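Local coordinates for protein transcriptional regulators (LACI-FAMILY TRANSCRIPTIONAL REGULATORY PROTEIN) (Corynebacterium glutamicum, PDB 3GYB) that probably acts as a DNA-binding transcription regulator of the LacI family, whose sugar-binding-like region can bind a magnesium ion, at residues A[57-70]-A[79-91]. Numbering follows the deposited sequence.
Sequences LSMRPDGIIIAQDI and LPPFVIAGTRITQ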
loop_
_atom_site.group_PDB
_atom_site.type_symbol
_atom_site.label_atom_id
_atom_site.label_comp_id
_atom_site.label_asym_id
_atom_site.label_seq_id
_atom_site.Cartn_x
_atom_site.Cartn_y
_atom_site.Cartn_z
ATOM N N LEU A 57 9.550 0.805 22.232
ATOM C CA LEU A 57 9.906 1.286 23.560
ATOM C C LEU A 57 10.920 2.429 23.537
ATOM O O LEU A 57 10.920 3.274 24.432
ATOM C CB LEU A 57 10.466 0.132 24.398
ATOM C CG LEU A 57 9.487 -1.004 24.701
ATOM C CD1 LEU A 57 10.219 -2.165 25.359
ATOM C CD2 LEU A 57 8.376 -0.482 25.604
ATOM N N SER A 58 11.767 2.464 22.512
ATOM C CA SER A 58 12.792 3.496 22.412
ATOM C C SER A 58 12.235 4.910 22.339
ATOM O O SER A 58 12.934 5.868 22.677
ATOM C CB SER A 58 13.711 3.246 21.207
ATOM O OG SER A 58 13.034 3.416 19.974
HETATM N N MSE A 59 10.982 5.054 21.911
HETATM C CA MSE A 59 10.379 6.377 21.814
HETATM C C MSE A 59 9.638 6.715 23.108
HETATM O O MSE A 59 9.081 7.803 23.250
HETATM C CB MSE A 59 9.414 6.452 20.610
HETATM C CG MSE A 59 8.064 5.782 20.811
HETATM SE SE MSE A 59 6.800 6.043 19.328
HETATM C CE MSE A 59 6.142 7.712 19.713
ATOM N N ARG A 60 9.669 5.785 24.057
ATOM C CA ARG A 60 8.999 5.952 25.342
ATOM C C ARG A 60 7.532 6.315 25.102
ATOM O O ARG A 60 7.063 7.380 25.504
ATOM C CB ARG A 60 9.685 7.041 26.181
ATOM C CG ARG A 60 11.165 6.769 26.461
ATOM C CD ARG A 60 11.792 7.875 27.310
ATOM N NE ARG A 60 13.236 7.699 27.494
ATOM C CZ ARG A 60 13.795 6.796 28.295
ATOM N NH1 ARG A 60 13.039 5.969 29.007
ATOM N NH2 ARG A 60 15.118 6.715 28.382
ATOM N N PRO A 61 6.788 5.426 24.427
ATOM C CA PRO A 61 5.374 5.676 24.145
ATOM C C PRO A 61 4.497 5.485 25.380
ATOM O O PRO A 61 4.827 4.692 26.262
ATOM C CB PRO A 61 5.066 4.652 23.058
ATOM C CG PRO A 61 5.895 3.477 23.497
ATOM C CD PRO A 61 7.212 4.124 23.876
ATOM N N ASP A 62 3.389 6.219 25.437
ATOM C CA ASP A 62 2.455 6.101 26.553
ATOM C C ASP A 62 1.675 4.800 26.387
ATOM O O ASP A 62 1.270 4.173 27.367
ATOM C CB ASP A 62 1.464 7.271 26.573
ATOM C CG ASP A 62 2.121 8.604 26.891
ATOM O OD1 ASP A 62 3.300 8.621 27.299
ATOM O OD2 ASP A 62 1.441 9.640 26.742
ATOM N N GLY A 63 1.465 4.410 25.131
ATOM C CA GLY A 63 0.738 3.191 24.827
ATOM C C GLY A 63 1.215 2.604 23.512
ATOM O O GLY A 63 1.907 3.275 22.741
ATOM N N ILE A 64 0.846 1.355 23.252
ATOM C CA ILE A 64 1.262 0.683 22.026
ATOM C C ILE A 64 0.126 -0.113 21.396
ATOM O O ILE A 64 -0.587 -0.838 22.081
ATOM C CB ILE A 64 2.429 -0.304 22.313
ATOM C CG1 ILE A 64 3.611 0.446 22.924
ATOM C CG2 ILE A 64 2.852 -1.021 21.031
ATOM C CD1 ILE A 64 4.688 -0.475 23.486
ATOM N N ILE A 65 -0.057 0.045 20.090
ATOM C CA ILE A 65 -1.063 -0.729 19.384
ATOM C C ILE A 65 -0.245 -1.758 18.609
ATOM O O ILE A 65 0.618 -1.391 17.811
ATOM C CB ILE A 65 -1.873 0.128 18.373
ATOM C CG1 ILE A 65 -2.749 1.141 19.113
ATOM C CG2 ILE A 65 -2.730 -0.786 17.499
ATOM C CD1 ILE A 65 -3.866 0.514 19.956
ATOM N N ILE A 66 -0.487 -3.037 18.867
ATOM C CA ILE A 66 0.243 -4.089 18.174
ATOM C C ILE A 66 -0.637 -4.683 17.084
ATOM O O ILE A 66 -1.570 -5.438 17.361
ATOM C CB ILE A 66 0.672 -5.206 19.144
ATOM C CG1 ILE A 66 1.539 -4.612 20.255
ATOM C CG2 ILE A 66 1.446 -6.280 18.396
ATOM C CD1 ILE A 66 1.923 -5.612 21.325
ATOM N N ALA A 67 -0.340 -4.324 15.839
ATOM C CA ALA A 67 -1.103 -4.824 14.703
ATOM C C ALA A 67 -0.202 -5.708 13.850
ATOM O O ALA A 67 -0.303 -5.723 12.623
ATOM C CB ALA A 67 -1.643 -3.661 13.886
ATOM N N GLN A 68 0.688 -6.426 14.529
ATOM C CA GLN A 68 1.634 -7.346 13.900
ATOM C C GLN A 68 1.287 -8.765 14.329
ATOM O O GLN A 68 0.629 -8.974 15.352
ATOM C CB GLN A 68 3.068 -7.052 14.356
ATOM C CG GLN A 68 3.758 -5.880 13.675
ATOM C CD GLN A 68 5.146 -5.621 14.242
ATOM O OE1 GLN A 68 5.896 -4.777 13.739
ATOM N NE2 GLN A 68 5.492 -6.342 15.304
ATOM N N ASP A 69 1.743 -9.736 13.545
ATOM C CA ASP A 69 1.512 -11.140 13.849
ATOM C C ASP A 69 2.677 -11.617 14.711
ATOM O O ASP A 69 3.774 -11.853 14.205
ATOM C CB ASP A 69 1.455 -11.957 12.558
ATOM C CG ASP A 69 1.097 -13.410 12.802
ATOM O OD1 ASP A 69 -0.022 -13.671 13.289
ATOM O OD2 ASP A 69 1.934 -14.290 12.510
ATOM N N ILE A 70 2.443 -11.741 16.013
ATOM C CA ILE A 70 3.486 -12.185 16.935
ATOM C C ILE A 70 2.977 -13.294 17.851
ATOM O O ILE A 70 1.797 -13.645 17.821
ATOM C CB ILE A 70 3.994 -11.015 17.812
ATOM C CG1 ILE A 70 4.526 -9.886 16.922
ATOM C CG2 ILE A 70 5.089 -11.503 18.752
ATOM C CD1 ILE A 70 4.991 -8.661 17.688
ATOM N N LEU A 79 6.168 -3.069 30.544
ATOM C CA LEU A 79 5.705 -2.638 29.230
ATOM C C LEU A 79 4.502 -1.710 29.368
ATOM O O LEU A 79 3.631 -1.931 30.209
ATOM C CB LEU A 79 5.317 -3.858 28.388
ATOM C CG LEU A 79 4.945 -3.618 26.923
ATOM C CD1 LEU A 79 6.168 -3.129 26.164
ATOM C CD2 LEU A 79 4.422 -4.910 26.309
ATOM N N PRO A 80 4.446 -0.644 28.553
ATOM C CA PRO A 80 3.328 0.303 28.609
ATOM C C PRO A 80 2.034 -0.403 28.215
ATOM O O PRO A 80 2.066 -1.507 27.674
ATOM C CB PRO A 80 3.724 1.369 27.585
ATOM C CG PRO A 80 5.222 1.312 27.592
ATOM C CD PRO A 80 5.483 -0.171 27.620
ATOM N N PRO A 81 0.879 0.224 28.483
ATOM C CA PRO A 81 -0.393 -0.409 28.120
ATOM C C PRO A 81 -0.421 -0.663 26.617
ATOM O O PRO A 81 0.055 0.166 25.839
ATOM C CB PRO A 81 -1.428 0.633 28.536
ATOM C CG PRO A 81 -0.764 1.322 29.696
ATOM C CD PRO A 81 0.653 1.490 29.200
ATOM N N PHE A 82 -0.969 -1.803 26.215
ATOM C CA PHE A 82 -1.051 -2.131 24.797
ATOM C C PHE A 82 -2.337 -2.856 24.435
ATOM O O PHE A 82 -3.002 -3.454 25.285
ATOM C CB PHE A 82 0.141 -2.996 24.367
ATOM C CG PHE A 82 0.125 -4.384 24.943
ATOM C CD1 PHE A 82 0.581 -4.622 26.235
ATOM C CD2 PHE A 82 -0.378 -5.449 24.202
ATOM C CE1 PHE A 82 0.535 -5.903 26.781
ATOM C CE2 PHE A 82 -0.429 -6.733 24.740
ATOM C CZ PHE A 82 0.029 -6.959 26.034
ATOM N N VAL A 83 -2.674 -2.795 23.152
ATOM C CA VAL A 83 -3.854 -3.451 22.620
ATOM C C VAL A 83 -3.439 -4.100 21.317
ATOM O O VAL A 83 -2.727 -3.490 20.517
ATOM C CB VAL A 83 -4.992 -2.445 22.321
ATOM C CG1 VAL A 83 -6.104 -3.134 21.539
ATOM C CG2 VAL A 83 -5.546 -1.883 23.622
ATOM N N ILE A 84 -3.857 -5.345 21.122
ATOM C CA ILE A 84 -3.551 -6.062 19.894
ATOM C C ILE A 84 -4.728 -5.776 18.964
ATOM O O ILE A 84 -5.883 -6.008 19.324
ATOM C CB ILE A 84 -3.419 -7.578 20.162
ATOM C CG1 ILE A 84 -2.260 -7.823 21.135
ATOM C CG2 ILE A 84 -3.173 -8.327 18.859
ATOM C CD1 ILE A 84 -2.168 -9.248 21.635
ATOM N N ALA A 85 -4.433 -5.259 17.773
ATOM C CA ALA A 85 -5.477 -4.908 16.816
ATOM C C ALA A 85 -5.353 -5.614 15.472
ATOM O O ALA A 85 -4.263 -5.730 14.915
ATOM C CB ALA A 85 -5.479 -3.401 16.597
ATOM N N GLY A 86 -6.485 -6.083 14.955
ATOM C CA GLY A 86 -6.482 -6.748 13.665
ATOM C C GLY A 86 -6.280 -8.243 13.755
ATOM O O GLY A 86 -6.622 -8.978 12.828
ATOM N N THR A 87 -5.712 -8.694 14.867
ATOM C CA THR A 87 -5.470 -10.115 15.077
ATOM C C THR A 87 -5.521 -10.434 16.565
ATOM O O THR A 87 -5.892 -9.586 17.378
ATOM C CB THR A 87 -4.092 -10.541 14.510
ATOM O OG1 THR A 87 -3.928 -11.960 14.656
ATOM C CG2 THR A 87 -2.967 -9.825 15.244
ATOM N N ARG A 88 -5.149 -11.660 16.914
ATOM C CA ARG A 88 -5.156 -12.112 18.300
ATOM C C ARG A 88 -4.751 -13.578 18.345
ATOM O O ARG A 88 -4.723 -14.255 17.315
ATOM C CB ARG A 88 -6.557 -11.961 18.902
ATOM C CG ARG A 88 -7.646 -12.586 18.045
ATOM C CD ARG A 88 -9.006 -12.579 18.719
ATOM N NE ARG A 88 -9.330 -11.292 19.329
ATOM C CZ ARG A 88 -10.558 -10.786 19.388
ATOM N NH1 ARG A 88 -11.576 -11.455 18.864
ATOM N NH2 ARG A 88 -10.773 -9.624 19.990
ATOM N N ILE A 89 -4.435 -14.064 19.539
ATOM C CA ILE A 89 -4.061 -15.460 19.705
ATOM C C ILE A 89 -5.380 -16.222 19.768
ATOM O O ILE A 89 -6.232 -15.931 20.608
ATOM C CB ILE A 89 -3.284 -15.684 21.018
ATOM C CG1 ILE A 89 -2.231 -14.587 21.198
ATOM C CG2 ILE A 89 -2.613 -17.049 20.993
ATOM C CD1 ILE A 89 -1.218 -14.502 20.071
ATOM N N THR A 90 -5.552 -17.186 18.871
ATOM C CA THR A 90 -6.784 -17.964 18.819
ATOM C C THR A 90 -7.191 -18.541 20.173
ATOM O O THR A 90 -8.379 -18.616 20.489
ATOM C CB THR A 90 -6.668 -19.125 17.806
ATOM O OG1 THR A 90 -6.337 -18.602 16.512
ATOM C CG2 THR A 90 -7.986 -19.881 17.711
ATOM N N GLN A 91 -6.206 -18.939 20.972
ATOM C CA GLN A 91 -6.475 -19.526 22.281
ATOM C C GLN A 91 -6.751 -18.507 23.388
ATOM O O GLN A 91 -7.802 -18.543 24.029
ATOM C CB GLN A 91 -5.303 -20.423 22.701
ATOM C CG GLN A 91 -3.957 -19.707 22.766
ATOM C CD GLN A 91 -2.823 -20.616 23.205
ATOM O OE1 GLN A 91 -1.671 -20.189 23.297
ATOM N NE2 GLN A 91 -3.144 -21.876 23.480
HETATM O O HOH W 1 -2.635 -12.751 12.395
#
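With CG1 anti to the carbonyl carbon (chi1 -58°) and an extended chi2, Ile66 sends CD1 obliquely to the Phe82 ring, 3.7 Å from its CD2. Phe82 meets it with CG lodged between its own N and carbonyl carbon (chi1 69°), which turns the ring off strand 63-67; the pairing of Ile64 with Phe82 sets their CB atoms 4.1 Å apart. On the opposite face of the sheet from Ile64, Ile66 and Phe82, Ile65 and Val83 run side by side in the same direction, Ile65 CD1 against Val83 CB, and Ile65 CG2 reaches Ala85 CB at 3.9 Å; Leu242 of helix 231-246 covers Ile65 and Val83. Four backbone hydrogen bonds join the parallel strands: Ile64 N donates to Pro81 O, Val83 N to Ile64 O, Ile66 N to Val83 O (2.8 Å) and Ala85 N to Ile66 O. Before the strands, Leu57 CD2 presses on Leu79 CD1 at a tight 3.5 Å, the two side chains crossing at about a right angle, and also meets Pro80 CD. Beyond them, one water links Asp69 OD1 (2.9 Å) to Thr87 OG1 (2.7 Å), and Asp69 OD1 also accepts from Gly129 N. The pair forms neighbouring central strands of the N-terminal lobe of a periplasmic-binding-protein-like fold, strand 7-12 flanking 63-67. Apolar side chains cover both faces of a hydrogen-bonded backbone, whereas polar, water-mediated contact is left to the loops that follow, where the Thr87 side chain lies about 9 Å from that of magnesium-binding Asp229, consistent with the cleft between the lobes.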